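PDB 6XJ6: Pgp2 from Campylobacter jejuni subsp. jejuni, which probably trims peptidoglycan peptides as an LD-carboxypeptidase and binds peptidoglycan in a pocket of its accessory NTF2 domain, directing the helical shape of the cell. Local coordinates for residues K51-K56 against L144-Q149; V76-L81 against M249-F254; N193-F198 against S217-I222. One frame throughout, in Å; residues are numbered along the deposited sequence.

In the fold
The three contacts run from the catalytic domain to the accessory one. Contact 1 packs helix 141-151 on edge strand 48-56 of the mixed sheet of the L,D-transpeptidase domain; the side chain of its Phe147 lies about 9 Å from that of His119 and about 12 Å from that of Cys136, the predicted catalytic pair. Contact 2 joins the opposite edge strand of that sheet, 77-80, to strand 249-260 of the NTF2-like domain, close to the centre of the molecule. The two meet where Phe147 CZ lies 4.0 Å from Leu81 CD2. Contact 3 pairs two helices within the NTF2-like domain, its centre about 25 Å from that of contact 2 and about 46 Å from that of contact 1.

Contact 1 of 3, residues K51-K56 against L144-Q149; sequences KDFEQK and LEKFAQ
Lys146 and Phe147, neighbours on helix 141-151, reach the strand at Asp52 and Phe53. Lys146 comes first. Its extended chain runs past the edge of the Phe53 ring, where CG lies in the ring plane, 3.8 Å from Phe53 CD1. Farther out CE passes 3.5 Å from Asp52 O, and NZ gives a hydrogen bond of 2.9 Å to a water that also accepts one from Glu54 N. A lysine suits this exposed border because its methylenes cover the phenyl edge while the ammonium reaches a water shared with the backbone of Glu54.

Phe147 follows and takes the face of the same ring. Its CB sits over Phe53, 4.2 Å from the ring centroid, a CH-pi contact. With CG anti to the backbone N (chi1 179°), the Phe147 ring continues across Phe53 and turns its CD2 edge toward that face, giving a T-shaped pair with centroids 5.5 Å apart and planes at 80°. Phenylalanines suit this buried layer, one offering a face and the other an edge. Phe97 meets Phe147 in another edge-to-face pair.

On the strand side, Asp52 and Phe53 both face Val41 in a classic beta bulge, and the Phe53 ring also rests on Leu39 and Val41. The segment axes run roughly antiparallel, at 151°. The result is a helix packed through aromatic side chains against one face of the mixed sheet, over its outermost strand, in the YkuD-type catalytic domain.

Contact 2 of 3, residues V76-L81 against M249-F254; sequences VGFYEL and MYRISF
Arg251 reaches from strand 249-260 to Phe78 and Glu80 on strand 77-80, and it carries the whole contact. Its CB points toward the facing strand, and CG continues anti to the backbone N, which carries the chain toward strand 77-80. CD is the first atom to touch, 4.0 Å from Phe78 CD2. The chain then bends at chi3 (94°), and NE lies 3.9 Å from the same CD2. This bend sets Phe78 CD2 and CE2 against one face of the guanidinium, with the two planes inclined at 53°, an oblique meeting rather than a flat stack.

At the tip the two amino groups part company. NH1 meets Glu80 OE2 in a salt bridge whose hydrogen bond is weak, at 3.4 Å; the carboxylate oxygen lies at the edge of the guanidinium, while the carboxylate plane is turned 75° from it. NH1 also gives a 3.1 Å hydrogen bond to a water that donates to Phe78 O. NH2 binds a second water, likewise at 3.1 Å, which makes a weak bond to Glu80 OE1.

Glu80 has a further charged partner in Lys155, through OE1, and Phe157 of the neighbouring strand touches the side chains of Phe78, Glu80 and Arg251. Phenylalanine suits a buried place where CD2 and CE2 cover one face of the guanidinium, and glutamate can meet the charge at the guanidinium edge. At this point the catalytic and NTF2-like domains are joined by a buried charge set among aromatic rings, held by one long, weak ion pair and two bridging waters, and Lys155 would probably share the negative charge of Glu80 with the arginine.

Contact 3 of 3, residues N193-F198 against S217-I222; sequences NTYLSF and SMKKSI
Tyr195 lies across the aliphatic part of Lys219, the two side chains crossing at about a right angle where helix 192-196 faces helix 212-223 in the NTF2-like domain. The ring reaches the lysine through CE1, which is 3.7 Å from Lys219 CD and 3.8 Å from Lys219 CG. Lysine suits this place because its chain can do two jobs: the methylenes pack against the CE1 side of the ring while the ammonium goes on to the phenol oxygen. A bend at chi2 (-70°) makes this possible, turning the chain past CE1 toward the hydroxyl.

Beside this pair Leu196 adds a looser apolar touch, its CD2 lying 4.4 Å from Lys219 CB. Leu196 also rests on Phe215 and Ala216, one turn earlier on the second helix. A buried tyrosine fits here because its ring can pack on several sides: Phe223 meets it edge-to-face, and the rings of Trp183 and Tyr199 also touch it. Thus the two helices are joined by aromatic and aliphatic packing with a polar end. That end is the hydrogen bond from Lys219 NZ to Tyr195 OH, 3.1 Å long.

Contact 1 of 3, residues K51-K56 against L144-Q149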
loop_
_atom_site.group_PDB
_atom_site.type_symbol
_atom_site.label_atom_id
_atom_site.label_comp_id
_atom_site.label_asym_id
_atom_site.label_seq_id
_atom_site.Cartn_x
_atom_site.Cartn_y
_atom_site.Cartn_z
ATOM N N LYS A 51 -2.323 18.847 -6.688
ATOM C CA LYS A 51 -3.641 18.266 -6.920
ATOM C C LYS A 51 -3.986 18.392 -8.399
ATOM O O LYS A 51 -4.101 19.507 -8.924
ATOM C CB LYS A 51 -4.703 18.953 -6.062
ATOM C CG LYS A 51 -6.058 18.256 -6.112
ATOM C CD LYS A 51 -7.007 18.753 -5.029
ATOM C CE LYS A 51 -7.503 20.154 -5.308
ATOM N NZ LYS A 51 -8.415 20.629 -4.233
ATOM N N ASP A 52 -4.148 17.245 -9.067
ATOM C CA ASP A 52 -4.403 17.198 -10.498
ATOM C C ASP A 52 -5.845 16.875 -10.849
ATOM O O ASP A 52 -6.241 17.079 -11.999
ATOM C CB ASP A 52 -3.509 16.142 -11.162
ATOM C CG ASP A 52 -2.065 16.558 -11.221
ATOM O OD1 ASP A 52 -1.796 17.770 -11.118
ATOM O OD2 ASP A 52 -1.202 15.669 -11.379
ATOM N N PHE A 53 -6.629 16.378 -9.898
ATOM C CA PHE A 53 -8.007 16.001 -10.161
ATOM C C PHE A 53 -8.768 16.003 -8.845
ATOM O O PHE A 53 -8.217 15.682 -7.785
ATOM C CB PHE A 53 -8.104 14.613 -10.812
ATOM C CG PHE A 53 -9.518 14.142 -11.026
ATOM C CD1 PHE A 53 -10.173 14.398 -12.216
ATOM C CD2 PHE A 53 -10.192 13.440 -10.041
ATOM C CE1 PHE A 53 -11.473 13.986 -12.416
ATOM C CE2 PHE A 53 -11.498 13.021 -10.238
ATOM C CZ PHE A 53 -12.135 13.285 -11.422
ATOM N N GLU A 54 -10.044 16.363 -8.928
ATOM C CA GLU A 54 -10.912 16.301 -7.767
ATOM C C GLU A 54 -12.350 16.129 -8.227
ATOM O O GLU A 54 -12.790 16.786 -9.175
ATOM C CB GLU A 54 -10.785 17.581 -6.937
ATOM C CG GLU A 54 -11.765 17.686 -5.787
ATOM C CD GLU A 54 -11.591 18.985 -5.043
ATOM O OE1 GLU A 54 -10.689 19.053 -4.186
ATOM O OE2 GLU A 54 -12.322 19.951 -5.355
ATOM N N GLN A 55 -13.079 15.245 -7.548
ATOM C CA GLN A 55 -14.532 15.238 -7.657
ATOM C C GLN A 55 -15.131 15.073 -6.271
ATOM O O GLN A 55 -14.701 14.210 -5.500
ATOM C CB GLN A 55 -15.073 14.138 -8.579
ATOM C CG GLN A 55 -16.526 14.406 -8.956
ATOM C CD GLN A 55 -17.282 13.176 -9.404
ATOM O OE1 GLN A 55 -17.051 12.649 -10.492
ATOM N NE2 GLN A 55 -18.209 12.720 -8.568
ATOM N N LYS A 56 -16.123 15.902 -5.970
ATOM C CA LYS A 56 -16.898 15.778 -4.747
ATOM C C LYS A 56 -18.197 15.031 -5.045
ATOM O O LYS A 56 -18.578 14.826 -6.200
ATOM C CB LYS A 56 -17.150 17.165 -4.140
ATOM C CG LYS A 56 -15.842 17.943 -3.887
ATOM C CD LYS A 56 -16.048 19.294 -3.206
ATOM C CE LYS A 56 -14.708 19.986 -2.975
ATOM N NZ LYS A 56 -14.842 21.378 -2.454
ATOM N N LEU A 144 -14.540 11.503 -16.252
ATOM C CA LEU A 144 -13.669 10.339 -16.356
ATOM C C LEU A 144 -12.570 10.530 -17.387
ATOM O O LEU A 144 -11.492 9.947 -17.237
ATOM C CB LEU A 144 -14.484 9.089 -16.675
ATOM C CG LEU A 144 -14.915 8.303 -15.442
ATOM C CD1 LEU A 144 -15.875 7.211 -15.857
ATOM C CD2 LEU A 144 -13.731 7.691 -14.703
ATOM N N GLU A 145 -12.813 11.319 -18.436
ATOM C CA GLU A 145 -11.744 11.610 -19.383
ATOM C C GLU A 145 -10.608 12.358 -18.702
ATOM O O GLU A 145 -9.432 12.050 -18.928
ATOM C CB GLU A 145 -12.279 12.404 -20.577
ATOM C CG GLU A 145 -13.125 11.580 -21.536
ATOM C CD GLU A 145 -12.349 10.439 -22.168
ATOM O OE1 GLU A 145 -11.104 10.418 -22.044
ATOM O OE2 GLU A 145 -12.986 9.560 -22.786
ATOM N N LYS A 146 -10.938 13.329 -17.844
ATOM C CA LYS A 146 -9.892 14.052 -17.128
ATOM C C LYS A 146 -9.161 13.135 -16.160
ATOM O O LYS A 146 -7.929 13.171 -16.071
ATOM C CB LYS A 146 -10.472 15.258 -16.390
ATOM C CG LYS A 146 -9.412 16.008 -15.572
ATOM C CD LYS A 146 -9.936 17.277 -14.910
ATOM C CE LYS A 146 -8.822 17.963 -14.115
ATOM N NZ LYS A 146 -9.231 19.275 -13.534
ATOM N N PHE A 147 -9.900 12.303 -15.424
ATOM C CA PHE A 147 -9.256 11.331 -14.549
ATOM C C PHE A 147 -8.292 10.446 -15.336
ATOM O O PHE A 147 -7.147 10.223 -14.919
ATOM C CB PHE A 147 -10.320 10.488 -13.843
ATOM C CG PHE A 147 -9.751 9.445 -12.932
ATOM C CD1 PHE A 147 -9.498 8.164 -13.392
ATOM C CD2 PHE A 147 -9.447 9.750 -11.617
ATOM C CE1 PHE A 147 -8.958 7.203 -12.563
ATOM C CE2 PHE A 147 -8.913 8.799 -10.781
ATOM C CZ PHE A 147 -8.664 7.517 -11.252
ATOM N N ALA A 148 -8.736 9.943 -16.492
ATOM C CA ALA A 148 -7.895 9.059 -17.293
ATOM C C ALA A 148 -6.626 9.764 -17.749
ATOM O O ALA A 148 -5.543 9.169 -17.737
ATOM C CB ALA A 148 -8.680 8.544 -18.497
ATOM N N GLN A 149 -6.741 11.033 -18.153
ATOM C CA GLN A 149 -5.574 11.784 -18.595
ATOM C C GLN A 149 -4.576 11.969 -17.459
ATOM O O GLN A 149 -3.361 11.908 -17.675
ATOM C CB GLN A 149 -6.019 13.139 -19.143
ATOM C CG GLN A 149 -6.842 13.045 -20.416
ATOM C CD GLN A 149 -7.415 14.383 -20.841
ATOM O OE1 GLN A 149 -7.312 15.375 -20.117
ATOM N NE2 GLN A 149 -8.022 14.419 -22.022
HETATM O O HOH W 1 -10.577 18.169 -11.200
#

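Contact 2 of 3, residues V76-L81 against M249-F254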
loop_
_atom_site.group_PDB
_atom_site.type_symbol
_atom_site.label_atom_id
_atom_site.label_comp_id
_atom_site.label_asym_id
_atom_site.label_seq_id
_atom_site.Cartn_x
_atom_site.Cartn_y
_atom_site.Cartn_z
ATOM N N VAL A 76 -10.720 -0.156 2.718
ATOM C CA VAL A 76 -9.893 0.888 3.305
ATOM C C VAL A 76 -8.458 0.384 3.316
ATOM O O VAL A 76 -8.196 -0.761 3.706
ATOM C CB VAL A 76 -10.388 1.196 4.727
ATOM C CG1 VAL A 76 -9.436 2.111 5.475
ATOM C CG2 VAL A 76 -11.789 1.790 4.665
ATOM N N GLY A 77 -7.524 1.221 2.874
ATOM C CA GLY A 77 -6.128 0.844 2.881
ATOM C C GLY A 77 -5.384 1.493 1.734
ATOM O O GLY A 77 -5.805 2.519 1.206
ATOM N N PHE A 78 -4.272 0.858 1.367
ATOM C CA PHE A 78 -3.385 1.359 0.325
ATOM C C PHE A 78 -3.212 0.270 -0.720
ATOM O O PHE A 78 -2.808 -0.853 -0.389
ATOM C CB PHE A 78 -2.032 1.776 0.912
ATOM C CG PHE A 78 -1.266 2.727 0.044
ATOM C CD1 PHE A 78 -1.420 4.095 0.186
ATOM C CD2 PHE A 78 -0.381 2.255 -0.907
ATOM C CE1 PHE A 78 -0.703 4.972 -0.605
ATOM C CE2 PHE A 78 0.334 3.131 -1.701
ATOM C CZ PHE A 78 0.164 4.492 -1.551
ATOM N N TYR A 79 -3.509 0.615 -1.971
ATOM C CA TYR A 79 -3.582 -0.302 -3.096
ATOM C C TYR A 79 -2.876 0.332 -4.290
ATOM O O TYR A 79 -2.299 1.423 -4.198
ATOM C CB TYR A 79 -5.052 -0.633 -3.410
ATOM C CG TYR A 79 -5.733 -1.329 -2.264
ATOM C CD1 TYR A 79 -6.404 -0.606 -1.286
ATOM C CD2 TYR A 79 -5.667 -2.705 -2.135
ATOM C CE1 TYR A 79 -6.994 -1.231 -0.214
ATOM C CE2 TYR A 79 -6.264 -3.347 -1.068
ATOM C CZ TYR A 79 -6.921 -2.605 -0.108
ATOM O OH TYR A 79 -7.489 -3.238 0.962
ATOM N N GLU A 80 -2.919 -0.363 -5.417
ATOM C CA GLU A 80 -2.431 0.159 -6.679
ATOM C C GLU A 80 -3.564 0.159 -7.691
ATOM O O GLU A 80 -4.543 -0.585 -7.558
ATOM C CB GLU A 80 -1.256 -0.669 -7.198
ATOM C CG GLU A 80 -0.129 -0.752 -6.210
ATOM C CD GLU A 80 0.890 -1.769 -6.608
ATOM O OE1 GLU A 80 1.595 -1.517 -7.604
ATOM O OE2 GLU A 80 0.960 -2.828 -5.942
ATOM N N LEU A 81 -3.420 1.012 -8.701
ATOM C CA LEU A 81 -4.403 1.140 -9.768
ATOM C C LEU A 81 -3.820 0.634 -11.081
ATOM O O LEU A 81 -2.699 1.001 -11.457
ATOM C CB LEU A 81 -4.841 2.592 -9.941
ATOM C CG LEU A 81 -6.143 2.770 -10.721
ATOM C CD1 LEU A 81 -7.336 2.251 -9.936
ATOM C CD2 LEU A 81 -6.327 4.237 -11.067
ATOM N N MET A 249 -0.002 2.455 10.541
ATOM C CA MET A 249 0.404 1.438 9.586
ATOM C C MET A 249 0.984 2.092 8.346
ATOM O O MET A 249 0.609 3.209 7.968
ATOM C CB MET A 249 -0.775 0.556 9.192
ATOM C CG MET A 249 -1.269 -0.276 10.340
ATOM S SD MET A 249 -2.695 -1.282 9.920
ATOM C CE MET A 249 -2.019 -2.292 8.631
ATOM N N TYR A 250 1.930 1.385 7.731
ATOM C CA TYR A 250 2.547 1.831 6.496
ATOM C C TYR A 250 2.756 0.633 5.590
ATOM O O TYR A 250 2.880 -0.508 6.050
ATOM C CB TYR A 250 3.917 2.469 6.741
ATOM C CG TYR A 250 3.877 3.874 7.293
ATOM C CD1 TYR A 250 3.656 4.108 8.637
ATOM C CD2 TYR A 250 4.084 4.966 6.469
ATOM C CE1 TYR A 250 3.637 5.420 9.145
ATOM C CE2 TYR A 250 4.056 6.254 6.962
ATOM C CZ TYR A 250 3.833 6.473 8.294
ATOM O OH TYR A 250 3.827 7.770 8.777
ATOM N N ARG A 251 2.803 0.918 4.289
ATOM C CA ARG A 251 3.235 -0.037 3.281
ATOM C C ARG A 251 4.628 0.372 2.825
ATOM O O ARG A 251 4.871 1.552 2.567
ATOM C CB ARG A 251 2.282 -0.045 2.091
ATOM C CG ARG A 251 2.560 -1.168 1.142
ATOM C CD ARG A 251 1.744 -1.047 -0.115
ATOM N NE ARG A 251 2.532 -0.354 -1.110
ATOM C CZ ARG A 251 2.517 -0.607 -2.411
ATOM N NH1 ARG A 251 1.722 -1.537 -2.921
ATOM N NH2 ARG A 251 3.305 0.094 -3.209
ATOM N N ILE A 252 5.537 -0.593 2.752
ATOM C CA ILE A 252 6.906 -0.363 2.295
ATOM C C ILE A 252 7.143 -1.311 1.135
ATOM O O ILE A 252 7.116 -2.528 1.321
ATOM C CB ILE A 252 7.936 -0.628 3.406
ATOM C CG1 ILE A 252 7.611 0.186 4.661
ATOM C CG2 ILE A 252 9.345 -0.308 2.886
ATOM C CD1 ILE A 252 8.503 -0.114 5.846
ATOM N N SER A 253 7.387 -0.765 -0.050
ATOM C CA SER A 253 7.695 -1.575 -1.216
ATOM C C SER A 253 9.066 -1.193 -1.745
ATOM O O SER A 253 9.509 -0.048 -1.611
ATOM C CB SER A 253 6.628 -1.434 -2.313
ATOM O OG SER A 253 6.528 -0.109 -2.792
ATOM N N PHE A 254 9.749 -2.165 -2.331
ATOM C CA PHE A 254 11.097 -1.934 -2.827
ATOM C C PHE A 254 11.500 -3.115 -3.686
ATOM O O PHE A 254 10.880 -4.182 -3.631
ATOM C CB PHE A 254 12.102 -1.735 -1.683
ATOM C CG PHE A 254 12.098 -2.837 -0.656
ATOM C CD1 PHE A 254 12.989 -3.887 -0.742
ATOM C CD2 PHE A 254 11.200 -2.809 0.402
ATOM C CE1 PHE A 254 12.990 -4.892 0.205
ATOM C CE2 PHE A 254 11.194 -3.819 1.349
ATOM C CZ PHE A 254 12.088 -4.853 1.252
HETATM O O HOH W 2 -0.934 -2.531 -1.587
HETATM O O HOH W 3 4.338 -1.268 -5.842
#

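Contact 3 of 3, residues N193-F198 against S217-I222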
loop_
_atom_site.group_PDB
_atom_site.type_symbol
_atom_site.label_atom_id
_atom_site.label_comp_id
_atom_site.label_asym_id
_atom_site.label_seq_id
_atom_site.Cartn_x
_atom_site.Cartn_y
_atom_site.Cartn_z
ATOM N N ASN A 193 17.884 -13.314 16.080
ATOM C CA ASN A 193 17.154 -12.616 17.135
ATOM C C ASN A 193 16.796 -11.194 16.718
ATOM O O ASN A 193 15.659 -10.749 16.916
ATOM C CB ASN A 193 17.954 -12.633 18.435
ATOM C CG ASN A 193 18.031 -14.018 19.045
ATOM O OD1 ASN A 193 17.245 -14.900 18.699
ATOM N ND2 ASN A 193 18.977 -14.217 19.956
ATOM N N THR A 194 17.749 -10.461 16.138
ATOM C CA THR A 194 17.438 -9.112 15.669
ATOM C C THR A 194 16.403 -9.151 14.551
ATOM O O THR A 194 15.460 -8.352 14.537
ATOM C CB THR A 194 18.715 -8.408 15.205
ATOM O OG1 THR A 194 19.658 -8.365 16.282
ATOM C CG2 THR A 194 18.407 -6.980 14.752
ATOM N N TYR A 195 16.570 -10.072 13.602
ATOM C CA TYR A 195 15.622 -10.206 12.498
ATOM C C TYR A 195 14.207 -10.427 13.020
ATOM O O TYR A 195 13.267 -9.730 12.618
ATOM C CB TYR A 195 16.077 -11.366 11.610
ATOM C CG TYR A 195 15.135 -11.787 10.502
ATOM C CD1 TYR A 195 14.306 -12.889 10.668
ATOM C CD2 TYR A 195 15.109 -11.123 9.278
ATOM C CE1 TYR A 195 13.459 -13.303 9.665
ATOM C CE2 TYR A 195 14.258 -11.533 8.261
ATOM C CZ TYR A 195 13.443 -12.628 8.463
ATOM O OH TYR A 195 12.592 -13.056 7.464
ATOM N N LEU A 196 14.042 -11.376 13.940
ATOM C CA LEU A 196 12.716 -11.704 14.454
ATOM C C LEU A 196 12.099 -10.581 15.275
ATOM O O LEU A 196 10.872 -10.531 15.402
ATOM C CB LEU A 196 12.776 -12.979 15.294
ATOM C CG LEU A 196 13.108 -14.265 14.539
ATOM C CD1 LEU A 196 13.299 -15.415 15.510
ATOM C CD2 LEU A 196 12.010 -14.588 13.532
ATOM N N SER A 197 12.906 -9.680 15.832
ATOM C CA SER A 197 12.357 -8.572 16.607
ATOM C C SER A 197 11.494 -7.637 15.768
ATOM O O SER A 197 10.765 -6.817 16.338
ATOM C CB SER A 197 13.490 -7.768 17.253
ATOM O OG SER A 197 14.158 -6.953 16.305
ATOM N N PHE A 198 11.556 -7.730 14.443
ATOM C CA PHE A 198 10.780 -6.860 13.575
ATOM C C PHE A 198 9.462 -7.479 13.138
ATOM O O PHE A 198 8.785 -6.913 12.278
ATOM C CB PHE A 198 11.605 -6.453 12.353
ATOM C CG PHE A 198 12.748 -5.546 12.687
ATOM C CD1 PHE A 198 14.039 -6.031 12.744
ATOM C CD2 PHE A 198 12.522 -4.212 12.975
ATOM C CE1 PHE A 198 15.087 -5.199 13.059
ATOM C CE2 PHE A 198 13.568 -3.372 13.296
ATOM C CZ PHE A 198 14.853 -3.867 13.342
ATOM N N SER A 217 11.603 -20.658 14.768
ATOM C CA SER A 217 12.470 -21.826 14.666
ATOM C C SER A 217 12.842 -22.116 13.217
ATOM O O SER A 217 13.968 -22.540 12.934
ATOM C CB SER A 217 11.789 -23.030 15.311
ATOM O OG SER A 217 11.566 -22.793 16.692
ATOM N N MET A 218 11.912 -21.892 12.285
ATOM C CA MET A 218 12.221 -22.079 10.870
ATOM C C MET A 218 13.312 -21.121 10.420
ATOM O O MET A 218 14.244 -21.515 9.709
ATOM C CB MET A 218 10.970 -21.847 10.022
ATOM C CG MET A 218 11.212 -21.958 8.518
ATOM S SD MET A 218 9.876 -21.297 7.513
ATOM C CE MET A 218 10.105 -19.531 7.704
ATOM N N LYS A 219 13.200 -19.854 10.807
ATOM C CA LYS A 219 14.192 -18.876 10.377
ATOM C C LYS A 219 15.547 -19.168 10.996
ATOM O O LYS A 219 16.578 -19.037 10.326
ATOM C CB LYS A 219 13.727 -17.461 10.716
ATOM C CG LYS A 219 12.592 -16.977 9.834
ATOM C CD LYS A 219 13.076 -16.718 8.410
ATOM C CE LYS A 219 11.957 -16.224 7.512
ATOM N NZ LYS A 219 12.471 -15.820 6.175
ATOM N N LYS A 220 15.571 -19.577 12.268
ATOM C CA LYS A 220 16.842 -19.928 12.885
ATOM C C LYS A 220 17.483 -21.084 12.137
ATOM O O LYS A 220 18.693 -21.085 11.885
ATOM C CB LYS A 220 16.628 -20.292 14.354
ATOM C CG LYS A 220 17.921 -20.443 15.139
ATOM C CD LYS A 220 17.658 -20.836 16.580
ATOM C CE LYS A 220 18.951 -20.910 17.373
ATOM N NZ LYS A 220 18.702 -21.233 18.803
ATOM N N SER A 221 16.670 -22.062 11.738
ATOM C CA SER A 221 17.174 -23.183 10.958
ATOM C C SER A 221 17.761 -22.703 9.631
ATOM O O SER A 221 18.879 -23.082 9.257
ATOM C CB SER A 221 16.032 -24.174 10.728
ATOM O OG SER A 221 16.506 -25.366 10.163
ATOM N N ILE A 222 17.014 -21.866 8.905
ATOM C CA ILE A 222 17.501 -21.337 7.630
ATOM C C ILE A 222 18.762 -20.504 7.839
ATOM O O ILE A 222 19.751 -20.653 7.113
ATOM C CB ILE A 222 16.393 -20.538 6.920
ATOM C CG1 ILE A 222 15.251 -21.480 6.525
ATOM C CG2 ILE A 222 16.949 -19.808 5.688
ATOM C CD1 ILE A 222 14.050 -20.772 5.965
#